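Local coordinates for mandelate racemase/muconate lactonizing enzyme (PDB 2OG9), which probably interconverts the enantiomers of a 2-hydroxy acid, as a mandelate racemase-like member of the enolase superfamily, at residues L138-Y152 against V322-H336. Residues are numbered along the deposited sequence; the frame is centred on the assembly and turned at random.
Sequences LAKLLGSYRDSVRCY and VHLAAAYPREPWVEH
The guanidinium of R146 is overlapped on one face by CD of P332, 3.4 Å from R146 NH1 and set toward the rim, while CB of Y145 covers the opposite face. Sandwiched in this way, the group spends its edge on the loop that follows helix 318-326. R146 NH1 and NH2 both grip the carbonyl O of Y328, the former at 2.8 Å; the oxygen lies in the guanidinium plane, and both nitrogens lie in the plane of the carbonyl. R146 NE forms a salt bridge with OE2 of E331 at 2.7 Å, approaching it from above the carboxylate plane, and a water joins R146 NH2 to the same oxygen. The bend at chi3 (63°) turns the guanidinium back into the loop; E331 is itself held by R354. A methionine in place of R146 would probably leave the Y328 carbonyl without its two donors and E331 without this charged mate. Beside it, the Y145 ring takes CA of P329 over its centre as a CH-pi contact, and the backbone N of Y145 donates to A326 O at 2.8 Å. Helix 138-142 meets helix 322-326 at 28°, A139 N donating to H323 ND1 at 3.2 Å. Farther along, R150 folds over W333, the guanidinium 27° from the indole plane with CZ of R150 3.3 Å from CZ2 of W333. Parallel strand pairing follows: V334 N donates to R150 O, and H336 N to Y152 O at 2.8 Å. Strand 333-335 thus pairs with 148-152 where the chain returns to close the (β/α)7β barrel of the enolase superfamily.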
ATOM      1  N   LEU A 138      28.197  18.481 -26.754  1.00 15.99           N
ATOM      2  CA  LEU A 138      26.960  18.394 -25.989  1.00 17.72           C
ATOM      3  C   LEU A 138      27.244  17.658 -24.685  1.00 17.24           C
ATOM      4  O   LEU A 138      26.739  18.034 -23.630  1.00 16.32           O
ATOM      5  CB  LEU A 138      25.882  17.648 -26.781  1.00 18.66           C
ATOM      6  CG  LEU A 138      24.557  17.409 -26.037  1.00 18.51           C
ATOM      7  CD1 LEU A 138      23.968  18.746 -25.588  1.00 18.40           C
ATOM      8  CD2 LEU A 138      23.588  16.677 -26.942  1.00 18.29           C
ATOM      9  N   ALA A 139      28.070  16.618 -24.756  1.00 16.22           N
ATOM     10  CA  ALA A 139      28.402  15.845 -23.562  1.00 18.18           C
ATOM     11  C   ALA A 139      29.050  16.700 -22.477  1.00 17.79           C
ATOM     12  O   ALA A 139      28.745  16.550 -21.296  1.00 16.62           O
ATOM     13  CB  ALA A 139      29.324  14.677 -23.925  1.00 17.52           C
ATOM     14  N   LYS A 140      29.954  17.596 -22.874  1.00 17.58           N
ATOM     15  CA  LYS A 140      30.629  18.445 -21.909  1.00 16.15           C
ATOM     16  C   LYS A 140      29.721  19.562 -21.401  1.00 14.55           C
ATOM     17  O   LYS A 140      29.875  20.018 -20.269  1.00 16.28           O
ATOM     18  CB  LYS A 140      31.914  19.025 -22.515  1.00 17.88           C
ATOM     19  CG  LYS A 140      33.014  17.975 -22.730  1.00 19.74           C
ATOM     20  CD  LYS A 140      33.547  17.426 -21.400  1.00 21.21           C
ATOM     21  CE  LYS A 140      34.565  16.300 -21.628  1.00 22.54           C
ATOM     22  NZ  LYS A 140      35.245  15.859 -20.365  1.00 23.47           N
ATOM     23  N   LEU A 141      28.778  20.008 -22.225  1.00 14.47           N
ATOM     24  CA  LEU A 141      27.864  21.055 -21.780  1.00 15.11           C
ATOM     25  C   LEU A 141      27.011  20.483 -20.650  1.00 15.29           C
ATOM     26  O   LEU A 141      26.807  21.117 -19.616  1.00 14.43           O
ATOM     27  CB  LEU A 141      26.955  21.511 -22.922  1.00 16.91           C
ATOM     28  CG  LEU A 141      25.827  22.471 -22.521  1.00 16.73           C
ATOM     29  CD1 LEU A 141      26.408  23.795 -22.055  1.00 16.43           C
ATOM     30  CD2 LEU A 141      24.900  22.686 -23.713  1.00 18.14           C
ATOM     31  N   LEU A 142      26.529  19.267 -20.850  1.00 15.51           N
ATOM     32  CA  LEU A 142      25.705  18.601 -19.846  1.00 16.57           C
ATOM     33  C   LEU A 142      26.559  18.157 -18.669  1.00 18.19           C
ATOM     34  O   LEU A 142      26.087  18.115 -17.533  1.00 20.75           O
ATOM     35  CB  LEU A 142      25.033  17.373 -20.455  1.00 16.58           C
ATOM     36  CG  LEU A 142      24.035  17.595 -21.590  1.00 18.11           C
ATOM     37  CD1 LEU A 142      23.563  16.242 -22.100  1.00 19.51           C
ATOM     38  CD2 LEU A 142      22.862  18.428 -21.086  1.00 19.26           C
ATOM     39  N   GLY A 143      27.821  17.841 -18.954  1.00 17.88           N
ATOM     40  CA  GLY A 143      28.736  17.361 -17.935  1.00 18.86           C
ATOM     41  C   GLY A 143      28.813  15.857 -18.134  1.00 20.17           C
ATOM     42  O   GLY A 143      27.790  15.180 -18.065  1.00 20.96           O
ATOM     43  N   SER A 144      30.000  15.318 -18.389  1.00 19.54           N
ATOM     44  CA  SER A 144      30.104  13.881 -18.618  1.00 20.89           C
ATOM     45  C   SER A 144      30.761  13.101 -17.490  1.00 19.08           C
ATOM     46  O   SER A 144      31.409  13.669 -16.615  1.00 18.02           O
ATOM     47  CB  SER A 144      30.854  13.609 -19.927  1.00 23.21           C
ATOM     48  OG  SER A 144      32.211  13.982 -19.813  1.00 28.44           O
ATOM     49  N   TYR A 145      30.571  11.786 -17.518  1.00 19.43           N
ATOM     50  CA  TYR A 145      31.146  10.886 -16.527  1.00 19.85           C
ATOM     51  C   TYR A 145      32.198  10.005 -17.181  1.00 21.23           C
ATOM     52  O   TYR A 145      32.969   9.324 -16.497  1.00 19.42           O
ATOM     53  CB  TYR A 145      30.056   9.993 -15.938  1.00 20.40           C
ATOM     54  CG  TYR A 145      29.242  10.652 -14.858  1.00 20.27           C
ATOM     55  CD1 TYR A 145      29.659  10.615 -13.531  1.00 23.67           C
ATOM     56  CD2 TYR A 145      28.047  11.311 -15.159  1.00 23.35           C
ATOM     57  CE1 TYR A 145      28.905  11.211 -12.525  1.00 25.72           C
ATOM     58  CE2 TYR A 145      27.290  11.913 -14.157  1.00 26.60           C
ATOM     59  CZ  TYR A 145      27.728  11.855 -12.843  1.00 27.07           C
ATOM     60  OH  TYR A 145      26.977  12.424 -11.842  1.00 32.83           O
ATOM     61  N   ARG A 146      32.224  10.021 -18.510  1.00 20.10           N
ATOM     62  CA  ARG A 146      33.162   9.194 -19.262  1.00 21.22           C
ATOM     63  C   ARG A 146      33.431   9.783 -20.642  1.00 21.47           C
ATOM     64  O   ARG A 146      32.607  10.521 -21.186  1.00 20.31           O
ATOM     65  CB  ARG A 146      32.579   7.780 -19.409  1.00 20.37           C
ATOM     66  CG  ARG A 146      31.215   7.730 -20.123  1.00 18.09           C
ATOM     67  CD  ARG A 146      30.520   6.376 -19.917  1.00 18.95           C
ATOM     68  NE  ARG A 146      30.218   6.144 -18.503  1.00 17.82           N
ATOM     69  CZ  ARG A 146      29.190   6.687 -17.851  1.00 19.58           C
ATOM     70  NH1 ARG A 146      28.339   7.492 -18.482  1.00 18.05           N
ATOM     71  NH2 ARG A 146      29.027   6.449 -16.557  1.00 17.78           N
ATOM     72  N   ASP A 147      34.581   9.448 -21.216  1.00 21.94           N
ATOM     73  CA  ASP A 147      34.925   9.958 -22.539  1.00 24.03           C
ATOM     74  C   ASP A 147      34.643   8.948 -23.648  1.00 21.33           C
ATOM     75  O   ASP A 147      34.881   9.221 -24.820  1.00 19.28           O
ATOM     76  CB  ASP A 147      36.389  10.402 -22.564  1.00 29.17           C
ATOM     77  CG  ASP A 147      36.657  11.548 -21.604  1.00 34.27           C
ATOM     78  OD1 ASP A 147      35.818  12.475 -21.537  1.00 38.38           O
ATOM     79  OD2 ASP A 147      37.702  11.529 -20.918  1.00 40.37           O
ATOM     80  N   SER A 148      34.126   7.784 -23.273  1.00 18.55           N
ATOM     81  CA  SER A 148      33.776   6.745 -24.241  1.00 19.40           C
ATOM     82  C   SER A 148      32.673   5.902 -23.605  1.00 17.97           C
ATOM     83  O   SER A 148      32.607   5.800 -22.385  1.00 18.61           O
ATOM     84  CB  SER A 148      34.991   5.874 -24.582  1.00 20.37           C
ATOM     85  OG  SER A 148      35.398   5.102 -23.474  1.00 20.37           O
ATOM     86  N   VAL A 149      31.823   5.301 -24.433  1.00 18.10           N
ATOM     87  CA  VAL A 149      30.689   4.511 -23.957  1.00 19.07           C
ATOM     88  C   VAL A 149      30.662   3.081 -24.505  1.00 19.04           C
ATOM     89  O   VAL A 149      30.927   2.859 -25.688  1.00 18.33           O
ATOM     90  CB  VAL A 149      29.364   5.215 -24.352  1.00 18.31           C
ATOM     91  CG1 VAL A 149      28.170   4.404 -23.871  1.00 20.79           C
ATOM     92  CG2 VAL A 149      29.324   6.624 -23.759  1.00 18.71           C
ATOM     93  N   ARG A 150      30.330   2.114 -23.649  1.00 18.02           N
ATOM     94  CA  ARG A 150      30.262   0.721 -24.093  1.00 19.16           C
ATOM     95  C   ARG A 150      29.307   0.652 -25.279  1.00 19.15           C
ATOM     96  O   ARG A 150      28.247   1.272 -25.260  1.00 19.77           O
ATOM     97  CB  ARG A 150      29.746  -0.193 -22.975  1.00 20.79           C
ATOM     98  CG  ARG A 150      30.548  -0.148 -21.678  1.00 25.07           C
ATOM     99  CD  ARG A 150      30.273  -1.378 -20.816  1.00 29.54           C
ATOM    100  NE  ARG A 150      30.857  -2.590 -21.395  1.00 33.15           N
ATOM    101  CZ  ARG A 150      30.889  -3.775 -20.785  1.00 38.20           C
ATOM    102  NH1 ARG A 150      30.367  -3.919 -19.573  1.00 37.03           N
ATOM    103  NH2 ARG A 150      31.462  -4.817 -21.378  1.00 39.64           N
ATOM    104  N   CYS A 151      29.680  -0.088 -26.318  1.00 19.44           N
ATOM    105  CA  CYS A 151      28.823  -0.203 -27.485  1.00 20.25           C
ATOM    106  C   CYS A 151      28.639  -1.656 -27.899  1.00 21.64           C
ATOM    107  O   CYS A 151      29.418  -2.535 -27.516  1.00 19.45           O
ATOM    108  CB  CYS A 151      29.399   0.593 -28.667  1.00 23.18           C
ATOM    109  SG  CYS A 151      30.974  -0.039 -29.326  1.00 27.65           S
ATOM    110  N   TYR A 152      27.600  -1.893 -28.695  1.00 22.10           N
ATOM    111  CA  TYR A 152      27.274  -3.221 -29.186  1.00 22.87           C
ATOM    112  C   TYR A 152      26.592  -3.046 -30.531  1.00 23.65           C
ATOM    113  O   TYR A 152      26.168  -1.940 -30.875  1.00 24.07           O
ATOM    114  CB  TYR A 152      26.318  -3.915 -28.215  1.00 22.17           C
ATOM    115  CG  TYR A 152      24.968  -3.230 -28.082  1.00 21.91           C
ATOM    116  CD1 TYR A 152      23.868  -3.659 -28.821  1.00 21.88           C
ATOM    117  CD2 TYR A 152      24.797  -2.148 -27.220  1.00 21.57           C
ATOM    118  CE1 TYR A 152      22.626  -3.029 -28.708  1.00 21.61           C
ATOM    119  CE2 TYR A 152      23.558  -1.507 -27.098  1.00 21.66           C
ATOM    120  CZ  TYR A 152      22.482  -1.954 -27.845  1.00 21.83           C
ATOM    121  OH  TYR A 152      21.262  -1.319 -27.739  1.00 24.07           O
ATOM    122  N   VAL A 322      25.199   9.133 -27.875  1.00 17.53           N
ATOM    123  CA  VAL A 322      26.533   8.955 -27.316  1.00 14.69           C
ATOM    124  C   VAL A 322      26.811  10.105 -26.342  1.00 14.93           C
ATOM    125  O   VAL A 322      27.466   9.921 -25.310  1.00 13.85           O
ATOM    126  CB  VAL A 322      27.630   8.916 -28.422  1.00 16.33           C
ATOM    127  CG1 VAL A 322      27.653  10.212 -29.218  1.00 16.67           C
ATOM    128  CG2 VAL A 322      28.979   8.666 -27.783  1.00 18.70           C
ATOM    129  N   HIS A 323      26.303  11.293 -26.661  1.00 14.83           N
ATOM    130  CA  HIS A 323      26.490  12.451 -25.789  1.00 13.46           C
ATOM    131  C   HIS A 323      25.645  12.325 -24.527  1.00 13.78           C
ATOM    132  O   HIS A 323      26.116  12.595 -23.418  1.00 12.79           O
ATOM    133  CB  HIS A 323      26.096  13.734 -26.521  1.00 15.99           C
ATOM    134  CG  HIS A 323      27.051  14.126 -27.603  1.00 19.04           C
ATOM    135  ND1 HIS A 323      28.283  14.687 -27.339  1.00 21.16           N
ATOM    136  CD2 HIS A 323      26.971  14.013 -28.949  1.00 19.31           C
ATOM    137  CE1 HIS A 323      28.920  14.902 -28.476  1.00 19.85           C
ATOM    138  NE2 HIS A 323      28.146  14.500 -29.469  1.00 19.18           N
ATOM    139  N   LEU A 324      24.387  11.928 -24.700  1.00 14.57           N
ATOM    140  CA  LEU A 324      23.480  11.782 -23.572  1.00 16.58           C
ATOM    141  C   LEU A 324      23.932  10.651 -22.646  1.00 16.04           C
ATOM    142  O   LEU A 324      23.894  10.791 -21.424  1.00 16.62           O
ATOM    143  CB  LEU A 324      22.054  11.544 -24.085  1.00 15.83           C
ATOM    144  CG  LEU A 324      21.499  12.718 -24.908  1.00 18.73           C
ATOM    145  CD1 LEU A 324      20.156  12.362 -25.533  1.00 17.36           C
ATOM    146  CD2 LEU A 324      21.356  13.940 -24.010  1.00 20.61           C
ATOM    147  N   ALA A 325      24.379   9.540 -23.229  1.00 16.30           N
ATOM    148  CA  ALA A 325      24.855   8.410 -22.437  1.00 16.21           C
ATOM    149  C   ALA A 325      26.095   8.789 -21.631  1.00 16.96           C
ATOM    150  O   ALA A 325      26.284   8.325 -20.506  1.00 17.76           O
ATOM    151  CB  ALA A 325      25.168   7.224 -23.348  1.00 17.15           C
ATOM    152  N   ALA A 326      26.945   9.633 -22.204  1.00 16.19           N
ATOM    153  CA  ALA A 326      28.160  10.049 -21.514  1.00 16.62           C
ATOM    154  C   ALA A 326      27.824  10.813 -20.234  1.00 15.93           C
ATOM    155  O   ALA A 326      28.597  10.811 -19.278  1.00 15.70           O
ATOM    156  CB  ALA A 326      29.008  10.927 -22.434  1.00 17.01           C
ATOM    157  N   ALA A 327      26.668  11.462 -20.226  1.00 15.53           N
ATOM    158  CA  ALA A 327      26.228  12.252 -19.082  1.00 17.56           C
ATOM    159  C   ALA A 327      25.492  11.472 -17.986  1.00 17.31           C
ATOM    160  O   ALA A 327      25.145  12.049 -16.960  1.00 16.78           O
ATOM    161  CB  ALA A 327      25.345  13.412 -19.571  1.00 18.57           C
ATOM    162  N   TYR A 328      25.254  10.178 -18.190  1.00 16.40           N
ATOM    163  CA  TYR A 328      24.551   9.372 -17.181  1.00 17.27           C
ATOM    164  C   TYR A 328      25.554   8.853 -16.147  1.00 18.34           C
ATOM    165  O   TYR A 328      26.628   8.376 -16.505  1.00 18.91           O
ATOM    166  CB  TYR A 328      23.832   8.197 -17.853  1.00 17.62           C
ATOM    167  CG  TYR A 328      22.755   7.557 -16.999  1.00 16.89           C
ATOM    168  CD1 TYR A 328      21.570   8.240 -16.709  1.00 18.23           C
ATOM    169  CD2 TYR A 328      22.915   6.269 -16.486  1.00 18.25           C
ATOM    170  CE1 TYR A 328      20.567   7.652 -15.925  1.00 16.06           C
ATOM    171  CE2 TYR A 328      21.921   5.675 -15.703  1.00 16.59           C
ATOM    172  CZ  TYR A 328      20.753   6.375 -15.426  1.00 17.78           C
ATOM    173  OH  TYR A 328      19.781   5.794 -14.637  1.00 16.41           O
ATOM    174  N   PRO A 329      25.210   8.927 -14.850  1.00 20.41           N
ATOM    175  CA  PRO A 329      26.074   8.480 -13.747  1.00 20.63           C
ATOM    176  C   PRO A 329      26.591   7.045 -13.832  1.00 21.00           C
ATOM    177  O   PRO A 329      27.762   6.790 -13.555  1.00 21.85           O
ATOM    178  CB  PRO A 329      25.200   8.698 -12.510  1.00 23.30           C
ATOM    179  CG  PRO A 329      24.289   9.828 -12.924  1.00 23.49           C
ATOM    180  CD  PRO A 329      23.928   9.442 -14.330  1.00 22.37           C
ATOM    181  N   ARG A 330      25.724   6.106 -14.201  1.00 21.28           N
ATOM    182  CA  ARG A 330      26.124   4.702 -14.291  1.00 22.21           C
ATOM    183  C   ARG A 330      26.455   4.272 -15.717  1.00 22.68           C
ATOM    184  O   ARG A 330      25.852   4.755 -16.670  1.00 21.06           O
ATOM    185  CB  ARG A 330      25.024   3.804 -13.720  1.00 24.08           C
ATOM    186  CG  ARG A 330      24.905   3.857 -12.202  1.00 29.28           C
ATOM    187  CD  ARG A 330      23.806   2.929 -11.713  1.00 30.69           C
ATOM    188  NE  ARG A 330      22.480   3.512 -11.874  1.00 32.00           N
ATOM    189  CZ  ARG A 330      21.998   4.488 -11.110  1.00 32.48           C
ATOM    190  NH1 ARG A 330      22.736   4.989 -10.130  1.00 33.78           N
ATOM    191  NH2 ARG A 330      20.776   4.959 -11.317  1.00 30.92           N
ATOM    192  N   GLU A 331      27.406   3.349 -15.850  1.00 22.12           N
ATOM    193  CA  GLU A 331      27.846   2.863 -17.158  1.00 23.14           C
ATOM    194  C   GLU A 331      26.725   2.404 -18.084  1.00 22.09           C
ATOM    195  O   GLU A 331      26.112   1.360 -17.865  1.00 20.86           O
ATOM    196  CB  GLU A 331      28.852   1.715 -16.987  1.00 26.57           C
ATOM    197  CG  GLU A 331      30.251   2.154 -16.573  1.00 29.80           C
ATOM    198  CD  GLU A 331      30.963   2.952 -17.659  1.00 32.54           C
ATOM    199  OE1 GLU A 331      31.022   2.466 -18.807  1.00 30.33           O
ATOM    200  OE2 GLU A 331      31.470   4.059 -17.361  1.00 35.11           O
ATOM    201  N   PRO A 332      26.449   3.182 -19.142  1.00 20.15           N
ATOM    202  CA  PRO A 332      25.395   2.826 -20.094  1.00 19.64           C
ATOM    203  C   PRO A 332      25.928   2.001 -21.269  1.00 20.53           C
ATOM    204  O   PRO A 332      27.124   1.698 -21.347  1.00 18.51           O
ATOM    205  CB  PRO A 332      24.884   4.187 -20.547  1.00 21.82           C
ATOM    206  CG  PRO A 332      26.160   4.982 -20.623  1.00 24.31           C
ATOM    207  CD  PRO A 332      26.909   4.569 -19.360  1.00 21.92           C
ATOM    208  N   TRP A 333      25.016   1.624 -22.159  1.00 19.69           N
ATOM    209  CA  TRP A 333      25.350   0.892 -23.377  1.00 21.27           C
ATOM    210  C   TRP A 333      24.674   1.655 -24.513  1.00 21.28           C
ATOM    211  O   TRP A 333      23.547   2.124 -24.357  1.00 20.63           O
ATOM    212  CB  TRP A 333      24.781  -0.533 -23.373  1.00 20.83           C
ATOM    213  CG  TRP A 333      25.548  -1.561 -22.587  1.00 21.84           C
ATOM    214  CD1 TRP A 333      25.357  -1.908 -21.278  1.00 23.27           C
ATOM    215  CD2 TRP A 333      26.569  -2.433 -23.088  1.00 22.44           C
ATOM    216  NE1 TRP A 333      26.189  -2.950 -20.938  1.00 21.59           N
ATOM    217  CE2 TRP A 333      26.944  -3.293 -22.028  1.00 23.91           C
ATOM    218  CE3 TRP A 333      27.201  -2.577 -24.332  1.00 22.15           C
ATOM    219  CZ2 TRP A 333      27.925  -4.284 -22.175  1.00 24.09           C
ATOM    220  CZ3 TRP A 333      28.178  -3.563 -24.479  1.00 23.72           C
ATOM    221  CH2 TRP A 333      28.528  -4.405 -23.404  1.00 23.61           C
ATOM    222  N   VAL A 334      25.357   1.792 -25.645  1.00 20.52           N
ATOM    223  CA  VAL A 334      24.791   2.464 -26.811  1.00 20.57           C
ATOM    224  C   VAL A 334      25.010   1.566 -28.020  1.00 22.80           C
ATOM    225  O   VAL A 334      26.087   0.974 -28.167  1.00 19.60           O
ATOM    226  CB  VAL A 334      25.470   3.836 -27.071  1.00 22.01           C
ATOM    227  CG1 VAL A 334      24.987   4.401 -28.398  1.00 20.48           C
ATOM    228  CG2 VAL A 334      25.141   4.807 -25.946  1.00 21.21           C
ATOM    229  N   GLU A 335      24.001   1.452 -28.879  1.00 22.75           N
ATOM    230  CA  GLU A 335      24.110   0.616 -30.074  1.00 25.77           C
ATOM    231  C   GLU A 335      24.828   1.335 -31.201  1.00 27.22           C
ATOM    232  O   GLU A 335      24.501   2.490 -31.518  1.00 24.10           O
ATOM    233  CB  GLU A 335      22.708   0.179 -30.552  1.00 29.78           C
ATOM    234  CG  GLU A 335      22.741  -0.564 -31.878  1.00 35.48           C
ATOM    235  CD  GLU A 335      21.388  -1.090 -32.282  1.00 38.77           C
ATOM    236  OE1 GLU A 335      20.397  -0.353 -32.099  1.00 40.56           O
ATOM    237  OE2 GLU A 335      21.313  -2.227 -32.790  1.00 41.22           O
ATOM    238  N   HIS A 336      25.831   0.669 -31.760  1.00 29.58           N
ATOM    239  CA  HIS A 336      26.561   1.228 -32.875  1.00 33.41           C
ATOM    240  C   HIS A 336      25.958   0.728 -34.158  1.00 35.63           C
ATOM    241  O   HIS A 336      26.202  -0.415 -34.569  1.00 36.37           O
ATOM    242  CB  HIS A 336      28.044   0.819 -32.890  1.00 36.30           C
ATOM    243  CG  HIS A 336      28.761   1.226 -34.138  1.00 38.80           C
ATOM    244  ND1 HIS A 336      28.561   0.603 -35.352  1.00 40.65           N
ATOM    245  CD2 HIS A 336      29.684   2.191 -34.355  1.00 40.70           C
ATOM    246  CE1 HIS A 336      29.339   1.162 -36.259  1.00 40.99           C
ATOM    247  NE2 HIS A 336      30.032   2.127 -35.680  1.00 39.41           N
TER
HETATM  248  O   HOH W   1      30.985   5.060 -14.959  1.00 33.20           O
HETATM  249  O   HOH W   2      29.524   2.996 -20.959  1.00 25.20           O
HETATM  250  O   HOH W   3      21.442   1.047 -26.194  1.00 29.95           O